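Local coordinates for DUF985 domain-containing protein (PDB 1YUD) that is of unknown function but belongs to the cupin superfamily and is seen here as a two-fold symmetric pair of chains, at the interface of chains A and B. Numbering follows the deposited sequence. Chains: chain A/B, hypothetical protein SO0799.

Contact 1: the interface of chains A and B. Residues chain A 35, 51-52, 130, 132; chain B 72, 74, 108.
A polar patch of a two-fold symmetric homodimer interface, built strand against strand, brings the amide of B:Gln108 up to the hydroxyls of A:Ser35 and A:Ser51; it adds polar links between the two subunits of the deposited pair, which may or may not be the form in solution. The amide oxygen OE1 of B:Gln108 accepts hydrogen bonds from A:Ser51 OG at 2.6 Å and from A:Ser35 OG at 3.0 Å. The serines reach it from opposite faces of the amide plane: A:Ser51 OG is tilted 29° from that plane and A:Ser35 OG stands 43° out of it. The side chain of B:Gln108 runs extended beyond CG (chi2 179°), which carries the amide across to strands 31-37 and 50-57 of chain A. A hydrogen bond of 3.3 Å between A:Ser35 OG and A:Ser51 OG, its direction undecided, closes a triangle of oxygens. The amide nitrogen points toward A:Gly130 on strand 126-133, where B:Gln108 NE2 lies 3.6 Å from A:Gly130 CA. Beside this cluster the phenol of B:Tyr74 crosses the side chain of A:Met132, a selenomethionine, at about a right angle, and the selenomethionine methyl B:Met72 CE packs 3.4 Å from A:Ser51 CB. There B:Tyr74 OH lies 3.3 Å from A:Met132 CB.

Contact 2: the interface of chains A and B. Residues chain A 70, 72, 110; chain B 35-36, 49, 51.
A:Met72, a selenomethionine, lies at the apolar centre, its chain passing over the indole of B:Trp49 and on toward B:Tyr36. Its CG sits over the face of the six-membered ring, 3.9 Å from the centroid, a CH-pi contact. Bends at chi2 (-67°) and chi3 (-65°) turn the chain after CG; the selenium stays near the same ring, with A:Met72 SE 3.7 Å from B:Trp49 CH2, while the terminal methyl swings toward the serines of chain B. Next to it, A:Leu110 uses two parts of its side chain. CB lies over one face of the B:Tyr36 ring, offset toward the rim and 3.4 Å from CD2 of that ring, whereas the branch CD2 of A:Leu110 reaches B:Trp49 CH2 at 4.0 Å. The two chain A residues thus each touch both aromatic side chains, and A:Met72 CE comes within 3.8 Å of B:Tyr36 CD1. Farther out, A:Asp70 borders the indole at longer range, its carboxylate oxygen OD1 4.3 Å from B:Trp49 CZ2. On the other side the rim is formed by B:Ser35 and B:Ser51, linked within chain B by a hydrogen bond from B:Ser35 OG to B:Ser51 O. The donor stands 75° out of the carbonyl plane, and A:Met72 CE lies 3.3 Å from the hydroxyl B:Ser51 OG.

Contact 3: the interface of chains A and B. Residues chain A 36, 49; chain B 70, 72, 110, 134.
Contacts of aliphatic groups with ring faces come first: B:Leu110 CB lies over the phenol ring of A:Tyr36 and B:Met72 CG over the indole of A:Trp49. The leucine carbon is 3.7 Å from the tyrosine ring centroid and displaced toward the rim. For the selenomethionine, CG is likewise 3.7 Å from the centroid of the six-membered indole ring. The selenium touches both aromatic side chains, at A:Trp49 CH2 and, 3.8 Å from B:Met72 SE, at A:Tyr36 CD1.

Van der Waals packing of the leucine branches forms a second group. The two methyls of B:Leu110 part to different partners, its chi2 of 84° turning CD1 to the indole, 3.4 Å from A:Trp49 CZ2, and CD2 to the phenol ring, 3.6 Å from A:Tyr36 CD2. One leucine therefore bridges both aromatic side chains.

The third group is formed by polar residues bordering the indole. B:Ser134 meets its five-membered end, where the serine CB and OG approach A:Trp49 CD1, while B:Asp70 borders it more loosely along the NE1-CZ2 edge, its CB 4.5 Å from A:Trp49 CZ2. At chi1 63° and chi2 -100° the indole lies with its CD1 corner at B:Ser134 and its six-membered ring at B:Met72 and B:Leu110, hiding 59 Å² of the tryptophan against chain B. By fitting A:Trp49 and A:Tyr36 against aliphatic side chains of the other subunit, the site supplies apolar contact to the two-chain assembly.

Contact 1: the interface of chains A and B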
ATOM      1  N   SER A  35       5.018   7.384   6.653  1.00 49.20           N
ATOM      2  CA  SER A  35       5.957   6.280   6.535  1.00 48.36           C
ATOM      3  C   SER A  35       7.116   6.783   5.698  1.00 47.41           C
ATOM      4  O   SER A  35       8.247   6.854   6.171  1.00 47.17           O
ATOM      5  CB  SER A  35       5.271   5.111   5.836  1.00 48.90           C
ATOM      6  OG  SER A  35       3.860   5.274   5.910  1.00 47.78           O
ATOM      7  N   SER A  51       3.284   8.283   1.758  1.00 41.77           N
ATOM      8  CA  SER A  51       2.521   7.207   2.379  1.00 39.94           C
ATOM      9  C   SER A  51       2.495   7.428   3.887  1.00 40.19           C
ATOM     10  O   SER A  51       3.452   7.930   4.465  1.00 40.15           O
ATOM     11  CB  SER A  51       3.155   5.847   2.087  1.00 40.90           C
ATOM     12  OG  SER A  51       2.581   4.834   2.901  1.00 38.11           O
ATOM     13  N   ILE A  52       1.392   7.058   4.518  1.00 39.09           N
ATOM     14  CA  ILE A  52       1.248   7.208   5.951  1.00 37.96           C
ATOM     15  C   ILE A  52       0.544   5.973   6.447  1.00 39.80           C
ATOM     16  O   ILE A  52      -0.110   5.266   5.679  1.00 42.54           O
ATOM     17  CB  ILE A  52       0.348   8.387   6.324  1.00 36.03           C
ATOM     18  CG1 ILE A  52      -1.089   8.059   5.930  1.00 37.60           C
ATOM     19  CG2 ILE A  52       0.815   9.652   5.640  1.00 35.30           C
ATOM     20  CD1 ILE A  52      -2.104   9.092   6.348  1.00 38.06           C
ATOM     21  N   GLY A 130      -2.889   1.395   4.926  1.00 43.11           N
ATOM     22  CA  GLY A 130      -1.866   2.138   4.216  1.00 42.46           C
ATOM     23  C   GLY A 130      -2.525   3.109   3.261  1.00 42.16           C
ATOM     24  O   GLY A 130      -3.414   2.727   2.505  1.00 43.34           O
HETATM   25  N   MSE A 132      -1.665   6.011   0.336  1.00 46.93           N
HETATM   26  CA  MSE A 132      -0.714   6.616  -0.584  1.00 48.57           C
HETATM   27  C   MSE A 132      -1.430   7.607  -1.500  1.00 49.61           C
HETATM   28  O   MSE A 132      -2.228   7.203  -2.341  1.00 49.28           O
HETATM   29  CB  MSE A 132      -0.053   5.491  -1.401  1.00 50.36           C
HETATM   30  CG  MSE A 132       1.078   5.879  -2.353  1.00 52.61           C
HETATM   31 SE   MSE A 132       0.517   6.733  -4.010  1.00 58.41          SE
HETATM   32  CE  MSE A 132       1.407   8.415  -3.751  1.00 54.71           C
TER
HETATM   33  N   MSE B  72       7.190   1.276  -3.196  1.00 43.00           N
HETATM   34  CA  MSE B  72       6.533   1.172  -1.893  1.00 43.80           C
HETATM   35  C   MSE B  72       5.913  -0.215  -1.647  1.00 39.77           C
HETATM   36  O   MSE B  72       5.139  -0.703  -2.454  1.00 38.63           O
HETATM   37  CB  MSE B  72       5.431   2.237  -1.773  1.00 48.92           C
HETATM   38  CG  MSE B  72       5.906   3.612  -1.301  1.00 55.46           C
HETATM   39 SE   MSE B  72       6.799   3.552   0.448  1.00 66.10          SE
HETATM   40  CE  MSE B  72       5.264   3.196   1.590  1.00 59.96           C
ATOM     41  N   TYR B  74       3.495  -2.569   0.787  1.00 30.01           N
ATOM     42  CA  TYR B  74       2.433  -2.592   1.795  1.00 26.33           C
ATOM     43  C   TYR B  74       2.054  -4.016   2.189  1.00 25.70           C
ATOM     44  O   TYR B  74       1.411  -4.705   1.412  1.00 25.39           O
ATOM     45  CB  TYR B  74       1.207  -1.927   1.215  1.00 23.57           C
ATOM     46  CG  TYR B  74       1.434  -0.499   0.834  1.00 23.61           C
ATOM     47  CD1 TYR B  74       1.238   0.518   1.768  1.00 21.86           C
ATOM     48  CD2 TYR B  74       1.880  -0.156  -0.447  1.00 20.04           C
ATOM     49  CE1 TYR B  74       1.482   1.848   1.449  1.00 20.25           C
ATOM     50  CE2 TYR B  74       2.131   1.183  -0.784  1.00 17.71           C
ATOM     51  CZ  TYR B  74       1.931   2.177   0.182  1.00 19.60           C
ATOM     52  OH  TYR B  74       2.193   3.498  -0.088  1.00 18.99           O
ATOM     53  N   GLN B 108       5.104  -1.693   6.302  1.00 46.00           N
ATOM     54  CA  GLN B 108       5.437  -0.975   5.082  1.00 42.79           C
ATOM     55  C   GLN B 108       6.942  -0.880   4.910  1.00 43.89           C
ATOM     56  O   GLN B 108       7.702  -1.071   5.860  1.00 45.80           O
ATOM     57  CB  GLN B 108       4.826   0.424   5.107  1.00 37.59           C
ATOM     58  CG  GLN B 108       3.363   0.451   4.714  1.00 34.07           C
ATOM     59  CD  GLN B 108       2.755   1.837   4.775  1.00 31.85           C
ATOM     60  OE1 GLN B 108       3.343   2.816   4.304  1.00 25.72           O
ATOM     61  NE2 GLN B 108       1.556   1.926   5.348  1.00 32.82           N
TER

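Contact 2: the interface of chains A and B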
ATOM      1  N   ASP A  70      -5.422  11.622  -5.927  1.00 43.23           N
ATOM      2  CA  ASP A  70      -5.936  10.297  -5.674  1.00 44.03           C
ATOM      3  C   ASP A  70      -5.262   9.726  -4.434  1.00 43.43           C
ATOM      4  O   ASP A  70      -4.223  10.218  -3.984  1.00 42.39           O
ATOM      5  CB  ASP A  70      -5.652   9.385  -6.872  1.00 47.18           C
ATOM      6  CG  ASP A  70      -6.528   9.695  -8.061  1.00 48.00           C
ATOM      7  OD1 ASP A  70      -6.301   9.084  -9.126  1.00 49.67           O
ATOM      8  OD2 ASP A  70      -7.442  10.536  -7.923  1.00 49.08           O
HETATM    9  N   MSE A  72      -4.340   5.839  -2.719  1.00 40.62           N
HETATM   10  CA  MSE A  72      -4.480   4.415  -2.760  1.00 41.34           C
HETATM   11  C   MSE A  72      -4.639   3.928  -1.327  1.00 41.23           C
HETATM   12  O   MSE A  72      -4.131   4.540  -0.387  1.00 42.09           O
HETATM   13  CB  MSE A  72      -3.270   3.788  -3.457  1.00 45.27           C
HETATM   14  CG  MSE A  72      -3.403   3.765  -4.993  1.00 46.68           C
HETATM   15 SE   MSE A  72      -4.809   2.565  -5.634  1.00 54.98          SE
HETATM   16  CE  MSE A  72      -4.022   0.894  -5.046  1.00 45.69           C
ATOM     17  N   LEU A 110      -8.970   2.424  -4.628  1.00 33.66           N
ATOM     18  CA  LEU A 110      -8.558   3.735  -5.072  1.00 36.31           C
ATOM     19  C   LEU A 110      -9.674   4.761  -4.929  1.00 38.39           C
ATOM     20  O   LEU A 110     -10.683   4.710  -5.628  1.00 40.33           O
ATOM     21  CB  LEU A 110      -8.074   3.618  -6.523  1.00 34.07           C
ATOM     22  CG  LEU A 110      -7.644   4.860  -7.282  1.00 32.18           C
ATOM     23  CD1 LEU A 110      -8.872   5.584  -7.760  1.00 32.09           C
ATOM     24  CD2 LEU A 110      -6.765   5.732  -6.398  1.00 31.26           C
TER
ATOM     25  N   SER B  35      -3.632  -3.626  -9.848  1.00 39.07           N
ATOM     26  CA  SER B  35      -4.897  -3.251  -9.222  1.00 38.46           C
ATOM     27  C   SER B  35      -5.432  -1.931  -9.804  1.00 40.06           C
ATOM     28  O   SER B  35      -6.559  -1.877 -10.309  1.00 41.80           O
ATOM     29  CB  SER B  35      -4.707  -3.116  -7.717  1.00 34.66           C
ATOM     30  OG  SER B  35      -4.000  -1.935  -7.425  1.00 29.45           O
ATOM     31  N   TYR B  36      -4.635  -0.865  -9.719  1.00 40.06           N
ATOM     32  CA  TYR B  36      -5.040   0.434 -10.262  1.00 40.33           C
ATOM     33  C   TYR B  36      -3.818   1.136 -10.850  1.00 42.26           C
ATOM     34  O   TYR B  36      -2.670   0.831 -10.491  1.00 43.36           O
ATOM     35  CB  TYR B  36      -5.670   1.345  -9.187  1.00 38.49           C
ATOM     36  CG  TYR B  36      -6.880   0.755  -8.471  1.00 38.41           C
ATOM     37  CD1 TYR B  36      -6.715  -0.226  -7.496  1.00 38.42           C
ATOM     38  CD2 TYR B  36      -8.189   1.140  -8.803  1.00 33.08           C
ATOM     39  CE1 TYR B  36      -7.807  -0.825  -6.875  1.00 37.36           C
ATOM     40  CE2 TYR B  36      -9.289   0.553  -8.186  1.00 32.26           C
ATOM     41  CZ  TYR B  36      -9.090  -0.437  -7.222  1.00 36.23           C
ATOM     42  OH  TYR B  36     -10.146  -1.077  -6.591  1.00 35.56           O
ATOM     43  N   TRP B  49       1.883   6.855 -11.153  1.00 43.30           N
ATOM     44  CA  TRP B  49       2.072   5.726 -10.249  1.00 39.30           C
ATOM     45  C   TRP B  49       1.382   4.474 -10.771  1.00 40.47           C
ATOM     46  O   TRP B  49       0.458   4.525 -11.602  1.00 41.23           O
ATOM     47  CB  TRP B  49       1.584   6.014  -8.812  1.00 35.21           C
ATOM     48  CG  TRP B  49       0.166   6.463  -8.677  1.00 30.65           C
ATOM     49  CD1 TRP B  49      -0.292   7.745  -8.764  1.00 29.97           C
ATOM     50  CD2 TRP B  49      -0.995   5.626  -8.588  1.00 28.57           C
ATOM     51  NE1 TRP B  49      -1.669   7.759  -8.758  1.00 31.43           N
ATOM     52  CE2 TRP B  49      -2.127   6.469  -8.653  1.00 28.34           C
ATOM     53  CE3 TRP B  49      -1.192   4.244  -8.468  1.00 30.13           C
ATOM     54  CZ2 TRP B  49      -3.433   5.979  -8.605  1.00 24.07           C
ATOM     55  CZ3 TRP B  49      -2.499   3.756  -8.418  1.00 28.68           C
ATOM     56  CH2 TRP B  49      -3.599   4.625  -8.490  1.00 25.86           C
ATOM     57  N   SER B  51       0.208   0.444  -9.231  1.00 33.17           N
ATOM     58  CA  SER B  51       0.051  -0.367  -8.043  1.00 30.45           C
ATOM     59  C   SER B  51      -0.446  -1.785  -8.350  1.00 29.87           C
ATOM     60  O   SER B  51      -1.367  -1.981  -9.151  1.00 29.55           O
ATOM     61  CB  SER B  51      -0.917   0.337  -7.099  1.00 30.88           C
ATOM     62  OG  SER B  51      -1.120  -0.422  -5.924  1.00 33.93           O
TER

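Contact 3: the interface of chains A and B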
ATOM      1  N   TYR A  36       6.826   7.137   4.449  1.00 47.00           N
ATOM      2  CA  TYR A  36       7.844   7.656   3.540  1.00 45.76           C
ATOM      3  C   TYR A  36       7.248   8.709   2.631  1.00 48.11           C
ATOM      4  O   TYR A  36       6.040   8.720   2.385  1.00 49.16           O
ATOM      5  CB  TYR A  36       8.419   6.557   2.651  1.00 39.99           C
ATOM      6  CG  TYR A  36       8.995   5.373   3.373  1.00 34.53           C
ATOM      7  CD1 TYR A  36       8.169   4.398   3.917  1.00 33.81           C
ATOM      8  CD2 TYR A  36      10.368   5.233   3.521  1.00 30.51           C
ATOM      9  CE1 TYR A  36       8.704   3.300   4.600  1.00 33.57           C
ATOM     10  CE2 TYR A  36      10.913   4.154   4.199  1.00 29.21           C
ATOM     11  CZ  TYR A  36      10.078   3.189   4.744  1.00 31.22           C
ATOM     12  OH  TYR A  36      10.610   2.147   5.480  1.00 28.39           O
ATOM     13  N   TRP A  49       5.142  11.599  -4.347  1.00 56.16           N
ATOM     14  CA  TRP A  49       4.209  10.795  -3.556  1.00 51.95           C
ATOM     15  C   TRP A  49       4.473  10.815  -2.043  1.00 49.98           C
ATOM     16  O   TRP A  49       5.441  11.409  -1.566  1.00 48.38           O
ATOM     17  CB  TRP A  49       4.177   9.345  -4.053  1.00 50.80           C
ATOM     18  CG  TRP A  49       5.468   8.576  -3.945  1.00 52.04           C
ATOM     19  CD1 TRP A  49       6.362   8.340  -4.944  1.00 51.36           C
ATOM     20  CD2 TRP A  49       5.990   7.925  -2.780  1.00 51.77           C
ATOM     21  NE1 TRP A  49       7.406   7.579  -4.482  1.00 50.71           N
ATOM     22  CE2 TRP A  49       7.207   7.309  -3.154  1.00 51.50           C
ATOM     23  CE3 TRP A  49       5.549   7.799  -1.452  1.00 51.31           C
ATOM     24  CZ2 TRP A  49       7.992   6.580  -2.255  1.00 52.16           C
ATOM     25  CZ3 TRP A  49       6.328   7.073  -0.555  1.00 52.42           C
ATOM     26  CH2 TRP A  49       7.539   6.472  -0.965  1.00 52.69           C
TER
ATOM     27  N   ASP B  70      11.518   4.142  -7.282  1.00 39.04           N
ATOM     28  CA  ASP B  70      11.238   3.683  -5.925  1.00 40.61           C
ATOM     29  C   ASP B  70       9.998   2.785  -5.851  1.00 41.58           C
ATOM     30  O   ASP B  70       9.025   2.960  -6.604  1.00 40.67           O
ATOM     31  CB  ASP B  70      11.100   4.894  -5.008  1.00 40.79           C
ATOM     32  CG  ASP B  70      12.451   5.562  -4.727  1.00 42.14           C
ATOM     33  OD1 ASP B  70      12.461   6.750  -4.319  1.00 38.17           O
ATOM     34  OD2 ASP B  70      13.499   4.881  -4.913  1.00 40.46           O
HETATM   35  N   MSE B  72       7.190   1.276  -3.196  1.00 43.00           N
HETATM   36  CA  MSE B  72       6.533   1.172  -1.893  1.00 43.80           C
HETATM   37  C   MSE B  72       5.913  -0.215  -1.647  1.00 39.77           C
HETATM   38  O   MSE B  72       5.139  -0.703  -2.454  1.00 38.63           O
HETATM   39  CB  MSE B  72       5.431   2.237  -1.773  1.00 48.92           C
HETATM   40  CG  MSE B  72       5.906   3.612  -1.301  1.00 55.46           C
HETATM   41 SE   MSE B  72       6.799   3.552   0.448  1.00 66.10          SE
HETATM   42  CE  MSE B  72       5.264   3.196   1.590  1.00 59.96           C
ATOM     43  N   LEU B 110      10.042   0.866   1.864  1.00 40.42           N
ATOM     44  CA  LEU B 110      10.379   1.478   0.594  1.00 40.38           C
ATOM     45  C   LEU B 110      11.703   0.929   0.114  1.00 42.39           C
ATOM     46  O   LEU B 110      12.730   1.161   0.746  1.00 44.38           O
ATOM     47  CB  LEU B 110      10.506   2.987   0.768  1.00 38.14           C
ATOM     48  CG  LEU B 110      11.149   3.771  -0.376  1.00 39.88           C
ATOM     49  CD1 LEU B 110      10.124   4.083  -1.431  1.00 40.16           C
ATOM     50  CD2 LEU B 110      11.710   5.072   0.158  1.00 40.79           C
ATOM     51  N   SER B 134       6.254   4.686  -8.167  1.00 46.54           N
ATOM     52  CA  SER B 134       5.694   5.951  -8.607  1.00 50.38           C
ATOM     53  C   SER B 134       5.783   6.113 -10.105  1.00 54.70           C
ATOM     54  O   SER B 134       4.754   6.052 -10.794  1.00 55.94           O
ATOM     55  CB  SER B 134       6.352   7.135  -7.916  1.00 49.25           C
ATOM     56  OG  SER B 134       5.558   8.299  -8.090  1.00 48.08           O
TER

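Contact 1 lies about 8 Å from contact 3 and about 12 Å from contact 2, measured between the centres of their C-alpha atoms; contacts 2 and 3 are about 13 Å apart. B:Met72 belongs to both contact 1 and contact 3, joining the polar patch to an apolar one. Contacts 2 and 3 are largely two-fold counterparts with the chains exchanged, using residues 36, 49, 70, 72 and 110. Strands 31-37 and 71-76, and the short strand ending at residue 111, recur in all three; strand 50-57 enters contacts 1 and 2. All belong to one two-fold interface in which each subunit both offers and receives the aromatic pair.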